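MdcE (Pseudomonas aeruginosa, PDB 5VIP) probably serves as the gamma subunit of a biotin-independent malonate decarboxylase, an enzyme complex in which it is assigned a carboxyl-transfer role. Local coordinates at residues A51-Y56 with R242-L247; V79-G84 with R120-L125. All coordinates share one frame; numbering follows the deposited sequence.

Contact 1 (A51-Y56 with R242-L247); sequences AELDGY and RVRTCL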
loop_
_atom_site.group_PDB
_atom_site.type_symbol
_atom_site.label_atom_id
_atom_site.label_comp_id
_atom_site.label_asym_id
_atom_site.label_seq_id
_atom_site.Cartn_x
_atom_site.Cartn_y
_atom_site.Cartn_z
ATOM N N ALA A 51 2.187 -26.162 2.507
ATOM C CA ALA A 51 3.123 -27.048 3.191
ATOM C C ALA A 51 2.898 -26.957 4.682
ATOM O O ALA A 51 1.893 -26.408 5.122
ATOM C CB ALA A 51 4.554 -26.695 2.850
ATOM N N GLU A 52 3.830 -27.493 5.466
ATOM C CA GLU A 52 3.710 -27.406 6.916
ATOM C C GLU A 52 5.004 -26.926 7.546
ATOM O O GLU A 52 6.091 -27.200 7.050
ATOM C CB GLU A 52 3.291 -28.752 7.521
ATOM C CG GLU A 52 1.897 -29.207 7.100
ATOM C CD GLU A 52 1.399 -30.411 7.895
ATOM O OE1 GLU A 52 2.050 -30.773 8.903
ATOM O OE2 GLU A 52 0.358 -30.995 7.509
ATOM N N LEU A 53 4.863 -26.183 8.632
ATOM C CA LEU A 53 6.002 -25.699 9.382
ATOM C C LEU A 53 5.711 -25.950 10.851
ATOM O O LEU A 53 4.751 -25.408 11.387
ATOM C CB LEU A 53 6.247 -24.214 9.109
ATOM C CG LEU A 53 7.417 -23.539 9.826
ATOM C CD1 LEU A 53 8.734 -24.107 9.343
ATOM C CD2 LEU A 53 7.368 -22.033 9.606
ATOM N N ASP A 54 6.526 -26.792 11.483
ATOM C CA ASP A 54 6.317 -27.181 12.876
ATOM C C ASP A 54 4.936 -27.787 13.081
ATOM O O ASP A 54 4.321 -27.599 14.131
ATOM C CB ASP A 54 6.501 -25.980 13.810
ATOM C CG ASP A 54 7.956 -25.618 14.022
ATOM O OD1 ASP A 54 8.819 -26.124 13.265
ATOM O OD2 ASP A 54 8.231 -24.811 14.941
ATOM N N GLY A 55 4.452 -28.505 12.071
ATOM C CA GLY A 55 3.133 -29.106 12.122
ATOM C C GLY A 55 2.004 -28.118 11.885
ATOM O O GLY A 55 0.832 -28.484 11.968
ATOM N N TYR A 56 2.352 -26.863 11.595
ATOM C CA TYR A 56 1.344 -25.832 11.340
ATOM C C TYR A 56 1.179 -25.601 9.838
ATOM O O TYR A 56 2.170 -25.484 9.119
ATOM C CB TYR A 56 1.712 -24.516 12.050
ATOM C CG TYR A 56 0.536 -23.573 12.173
ATOM C CD1 TYR A 56 0.256 -22.641 11.179
ATOM C CD2 TYR A 56 -0.318 -23.643 13.263
ATOM C CE1 TYR A 56 -0.833 -21.799 11.283
ATOM C CE2 TYR A 56 -1.402 -22.803 13.378
ATOM C CZ TYR A 56 -1.656 -21.884 12.385
ATOM O OH TYR A 56 -2.745 -21.052 12.500
ATOM N N ARG A 242 18.237 -22.664 9.718
ATOM C CA ARG A 242 18.163 -21.436 10.500
ATOM C C ARG A 242 16.915 -20.633 10.124
ATOM O O ARG A 242 16.225 -20.108 10.997
ATOM C CB ARG A 242 19.430 -20.584 10.319
ATOM C CG ARG A 242 20.681 -21.167 11.011
ATOM C CD ARG A 242 21.895 -20.229 10.936
ATOM N NE ARG A 242 22.593 -20.340 9.659
ATOM C CZ ARG A 242 23.602 -21.176 9.428
ATOM N NH1 ARG A 242 24.046 -21.970 10.394
ATOM N NH2 ARG A 242 24.172 -21.221 8.227
ATOM N N VAL A 243 16.622 -20.545 8.831
ATOM C CA VAL A 243 15.468 -19.768 8.380
ATOM C C VAL A 243 14.152 -20.437 8.787
ATOM O O VAL A 243 13.244 -19.770 9.278
ATOM C CB VAL A 243 15.496 -19.544 6.861
ATOM C CG1 VAL A 243 14.155 -18.950 6.371
ATOM C CG2 VAL A 243 16.649 -18.636 6.500
ATOM N N ARG A 244 14.057 -21.754 8.616
ATOM C CA ARG A 244 12.858 -22.476 9.042
ATOM C C ARG A 244 12.617 -22.305 10.536
ATOM O O ARG A 244 11.475 -22.136 10.975
ATOM C CB ARG A 244 12.957 -23.962 8.689
ATOM C CG ARG A 244 12.508 -24.258 7.275
ATOM C CD ARG A 244 12.750 -25.693 6.864
ATOM N NE ARG A 244 12.270 -25.902 5.503
ATOM C CZ ARG A 244 12.610 -26.927 4.731
ATOM N NH1 ARG A 244 13.447 -27.848 5.186
ATOM N NH2 ARG A 244 12.118 -27.024 3.500
ATOM N N THR A 245 13.696 -22.331 11.308
ATOM C CA THR A 245 13.605 -22.159 12.753
ATOM C C THR A 245 13.043 -20.788 13.096
ATOM O O THR A 245 12.132 -20.662 13.912
ATOM C CB THR A 245 14.976 -22.322 13.418
ATOM O OG1 THR A 245 15.433 -23.662 13.212
ATOM C CG2 THR A 245 14.886 -22.047 14.910
ATOM N N CYS A 246 13.599 -19.765 12.455
ATOM C CA CYS A 246 13.184 -18.386 12.689
ATOM C C CYS A 246 11.725 -18.161 12.281
ATOM O O CYS A 246 10.960 -17.532 13.016
ATOM C CB CYS A 246 14.117 -17.438 11.938
ATOM S SG CYS A 246 13.884 -15.684 12.338
ATOM N N LEU A 247 11.330 -18.701 11.130
ATOM C CA LEU A 247 9.928 -18.641 10.693
ATOM C C LEU A 247 9.008 -19.311 11.709
ATOM O O LEU A 247 7.909 -18.819 11.995
ATOM C CB LEU A 247 9.753 -19.306 9.328
ATOM C CG LEU A 247 10.436 -18.684 8.114
ATOM C CD1 LEU A 247 10.302 -19.614 6.905
ATOM C CD2 LEU A 247 9.840 -17.299 7.805
#

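Contact 2 (V79-G84 with R120-L125); sequences VGLLEG and RREEAL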
loop_
_atom_site.group_PDB
_atom_site.type_symbol
_atom_site.label_atom_id
_atom_site.label_comp_id
_atom_site.label_asym_id
_atom_site.label_seq_id
_atom_site.Cartn_x
_atom_site.Cartn_y
_atom_site.Cartn_z
ATOM N N VAL A 79 6.305 -6.447 -9.966
ATOM C CA VAL A 79 4.910 -6.694 -9.621
ATOM C C VAL A 79 4.045 -5.848 -10.550
ATOM O O VAL A 79 3.927 -4.639 -10.373
ATOM C CB VAL A 79 4.617 -6.381 -8.149
ATOM C CG1 VAL A 79 3.124 -6.494 -7.866
ATOM C CG2 VAL A 79 5.393 -7.344 -7.258
ATOM N N GLY A 80 3.484 -6.491 -11.566
ATOM C CA GLY A 80 2.618 -5.825 -12.523
ATOM C C GLY A 80 1.169 -6.239 -12.327
ATOM O O GLY A 80 0.776 -6.646 -11.235
ATOM N N LEU A 81 0.377 -6.137 -13.388
ATOM C CA LEU A 81 -1.066 -6.365 -13.309
ATOM C C LEU A 81 -1.423 -7.789 -12.901
ATOM O O LEU A 81 -2.293 -8.007 -12.050
ATOM C CB LEU A 81 -1.715 -6.037 -14.656
ATOM C CG LEU A 81 -1.681 -4.552 -15.012
ATOM C CD1 LEU A 81 -1.760 -4.365 -16.510
ATOM C CD2 LEU A 81 -2.844 -3.829 -14.321
ATOM N N LEU A 82 -0.763 -8.766 -13.517
ATOM C CA LEU A 82 -1.106 -10.155 -13.264
ATOM C C LEU A 82 -0.622 -10.576 -11.890
ATOM O O LEU A 82 -1.242 -11.407 -11.234
ATOM C CB LEU A 82 -0.512 -11.065 -14.340
ATOM C CG LEU A 82 -1.044 -10.763 -15.743
ATOM C CD1 LEU A 82 -0.337 -11.614 -16.783
ATOM C CD2 LEU A 82 -2.551 -10.995 -15.790
ATOM N N GLU A 83 0.483 -9.985 -11.455
ATOM C CA GLU A 83 1.080 -10.346 -10.180
ATOM C C GLU A 83 0.245 -9.805 -9.033
ATOM O O GLU A 83 -0.007 -10.514 -8.067
ATOM C CB GLU A 83 2.520 -9.833 -10.083
ATOM C CG GLU A 83 3.473 -10.484 -11.092
ATOM C CD GLU A 83 3.152 -10.108 -12.537
ATOM O OE1 GLU A 83 2.928 -8.903 -12.804
ATOM O OE2 GLU A 83 3.112 -11.021 -13.400
ATOM N N GLY A 84 -0.180 -8.547 -9.154
ATOM C CA GLY A 84 -1.073 -7.941 -8.184
ATOM C C GLY A 84 -2.379 -8.704 -8.051
ATOM O O GLY A 84 -2.754 -9.127 -6.957
ATOM N N ARG A 120 2.647 2.327 -19.779
ATOM C CA ARG A 120 1.423 3.051 -20.089
ATOM C C ARG A 120 0.224 2.110 -20.104
ATOM O O ARG A 120 -0.874 2.498 -19.727
ATOM C CB ARG A 120 1.560 3.791 -21.425
ATOM C CG ARG A 120 2.522 4.969 -21.337
ATOM C CD ARG A 120 2.973 5.495 -22.703
ATOM N NE ARG A 120 3.990 6.533 -22.542
ATOM C CZ ARG A 120 5.286 6.294 -22.340
ATOM N NH1 ARG A 120 5.739 5.048 -22.280
ATOM N NH2 ARG A 120 6.135 7.304 -22.192
ATOM N N ARG A 121 0.427 0.864 -20.510
ATOM C CA ARG A 121 -0.671 -0.092 -20.446
ATOM C C ARG A 121 -1.010 -0.419 -18.991
ATOM O O ARG A 121 -2.187 -0.545 -18.631
ATOM C CB ARG A 121 -0.334 -1.359 -21.222
ATOM C CG ARG A 121 -0.990 -1.373 -22.590
ATOM C CD ARG A 121 -0.220 -2.215 -23.575
ATOM N NE ARG A 121 -0.015 -3.574 -23.093
ATOM C CZ ARG A 121 0.869 -4.414 -23.615
ATOM N NH1 ARG A 121 1.635 -4.023 -24.628
ATOM N NH2 ARG A 121 0.989 -5.641 -23.123
ATOM N N GLU A 122 0.022 -0.540 -18.159
ATOM C CA GLU A 122 -0.177 -0.778 -16.733
ATOM C C GLU A 122 -1.002 0.350 -16.108
ATOM O O GLU A 122 -1.974 0.085 -15.408
ATOM C CB GLU A 122 1.169 -0.925 -16.016
ATOM C CG GLU A 122 1.828 -2.301 -16.159
ATOM C CD GLU A 122 2.356 -2.580 -17.571
ATOM O OE1 GLU A 122 2.567 -1.617 -18.338
ATOM O OE2 GLU A 122 2.561 -3.768 -17.903
ATOM N N GLU A 123 -0.645 1.605 -16.379
ATOM C CA GLU A 123 -1.421 2.723 -15.837
ATOM C C GLU A 123 -2.849 2.754 -16.382
ATOM O O GLU A 123 -3.796 2.944 -15.624
ATOM C CB GLU A 123 -0.745 4.070 -16.127
ATOM C CG GLU A 123 0.527 4.302 -15.351
ATOM C CD GLU A 123 0.346 4.181 -13.838
ATOM O OE1 GLU A 123 -0.753 4.497 -13.313
ATOM O OE2 GLU A 123 1.317 3.776 -13.172
ATOM N N ALA A 124 -3.003 2.573 -17.695
ATOM C CA ALA A 124 -4.325 2.624 -18.311
ATOM C C ALA A 124 -5.254 1.566 -17.732
ATOM O O ALA A 124 -6.455 1.806 -17.565
ATOM C CB ALA A 124 -4.216 2.453 -19.826
ATOM N N LEU A 125 -4.694 0.393 -17.431
ATOM C CA LEU A 125 -5.488 -0.724 -16.938
ATOM C C LEU A 125 -5.559 -0.763 -15.409
ATOM O O LEU A 125 -6.082 -1.712 -14.839
ATOM C CB LEU A 125 -4.929 -2.045 -17.461
ATOM C CG LEU A 125 -4.984 -2.265 -18.976
ATOM C CD1 LEU A 125 -4.218 -3.525 -19.345
ATOM C CD2 LEU A 125 -6.409 -2.372 -19.439
HETATM O O HOH W 1 1.791 -5.564 -15.773
#

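Contact 1 (A51-Y56 with R242-L247)
Leu-53, last residue of strand 46-53, touches Arg-244 and Leu-247 of helix 237-254. Two residues earlier, Ala-51 pairs with Val-58 of strand 56-63 through backbone hydrogen bonding, and its small methyl lies against Phe-60. At Leu-53 the side chain leaves the sheet toward the helix. Its CG stands anti to the backbone N (chi1 180°), which carries the branched end outward so that its two methyls divide the helix surface between them. CD2 presses on the root of Leu-247, 3.6 Å from Leu-247 CB, and the two leucine side chains cross at about a right angle. CD1 instead meets backbone, 3.7 Å from Arg-244 O, with the aliphatic start of the arginine beside it: Leu-53 CD1 lies 4.3 Å from Arg-244 CB. Leucine suits this place because a forked, apolar end can touch two positions three residues apart on one side of the helix without needing a polar partner.

Beyond it the chain reverses in a two-residue beta-hairpin, a type I' turn joining antiparallel strands 46-53 and 56-63 at the border of the main mixed sheet, whose flanking helices are consistent with the crotonase-like fold of carboxyltransferase subunits. Paired backbone bonds close the turn: Leu-53 N to Tyr-56 O and Tyr-56 N to Leu-53 O, both 2.8 Å. Asp-54 and Gly-55 take the positive phi values such a turn requires, 57° and 77°, conformations that asparagine, aspartate and glycine adopt more readily than most residues. Gly-55 O also accepts a hydrogen bond from Arg-103. The buried Tyr-56 side chain packs against Arg-103 and Leu-255 while its OH bonds to Lys-104 O. On the helix, Arg-244 satisfies its NH2 at Leu-32 O, and Leu-247 reaches onward to Ile-149 of strand 148-152.

Contact 2 (V79-G84 with R120-L125)
The carboxylate of Glu-122 is linked to the backbone of Leu-81 through a water, while a second carboxylate, that of Glu-83, works inside its own segment; neither has a flat group of the facing segment stacked on it. Glu-122 OE2 receives a hydrogen bond from the water at 2.9 Å, and the water accepts one from Leu-81 N at 2.8 Å. The site is the N-terminus of helix 81-97, with Gly-80 as N-cap. Glu-83, three residues on, returns OE1 to Gly-80 N at 2.8 Å through its anti lone pair, a bent bond (135°) that forms one half of a capping box; glycine cannot supply the other half, and having no CB it lets OE1 lie close. Glu-83 OE2 is bonded to Ser-45 and Asn-69, so the carboxylate is held at both oxygens.

Glu-122 reaches the water by a bend in its chain (chi2 70°). Its CG meanwhile passes Leu-81 CD1 at 4.2 Å, so one side chain offers methylene to the leucine and oxygen to the helix start. Phe-71 and Ile-127 border both of these residues. Another protein chain of the assembly packs apolar side chains on Leu-81 and Leu-125, and binds Arg-120 and Glu-123 through polar groups, making the short helix 120-124 part of a subunit interface.

The side chain of Leu-81 sets out toward residues 120-125 and crosses that of Leu-125, the first residue after the short helix, at about a right angle. Its CD1 meets Leu-125 CD1 at 3.8 Å and Glu-122 CA at 3.9 Å, and its CD2 rests 3.9 Å from Leu-125 O.

Overall arrangement
Contact 1 and contact 2 lie on opposite sides of the chain's centre, their own centres about 33 Å apart, and share no helix or strand. Along the chain, contact 2 is nested inside the long loop that contact 1 closes. Contact 1 joins a sheet-border hairpin to a late helix; it is buried, made by leucine methyls with no hydrogen bond across the segments, and touched by no other protein chain of the assembly. Contact 2 joins two helices, is only partly buried, and adds a water bridge and a capped helix start to its leucine packing. Another protein chain packs on its leucines and binds polar residues of the short helix. In both, a leucine methyl also rests near a backbone carbonyl oxygen.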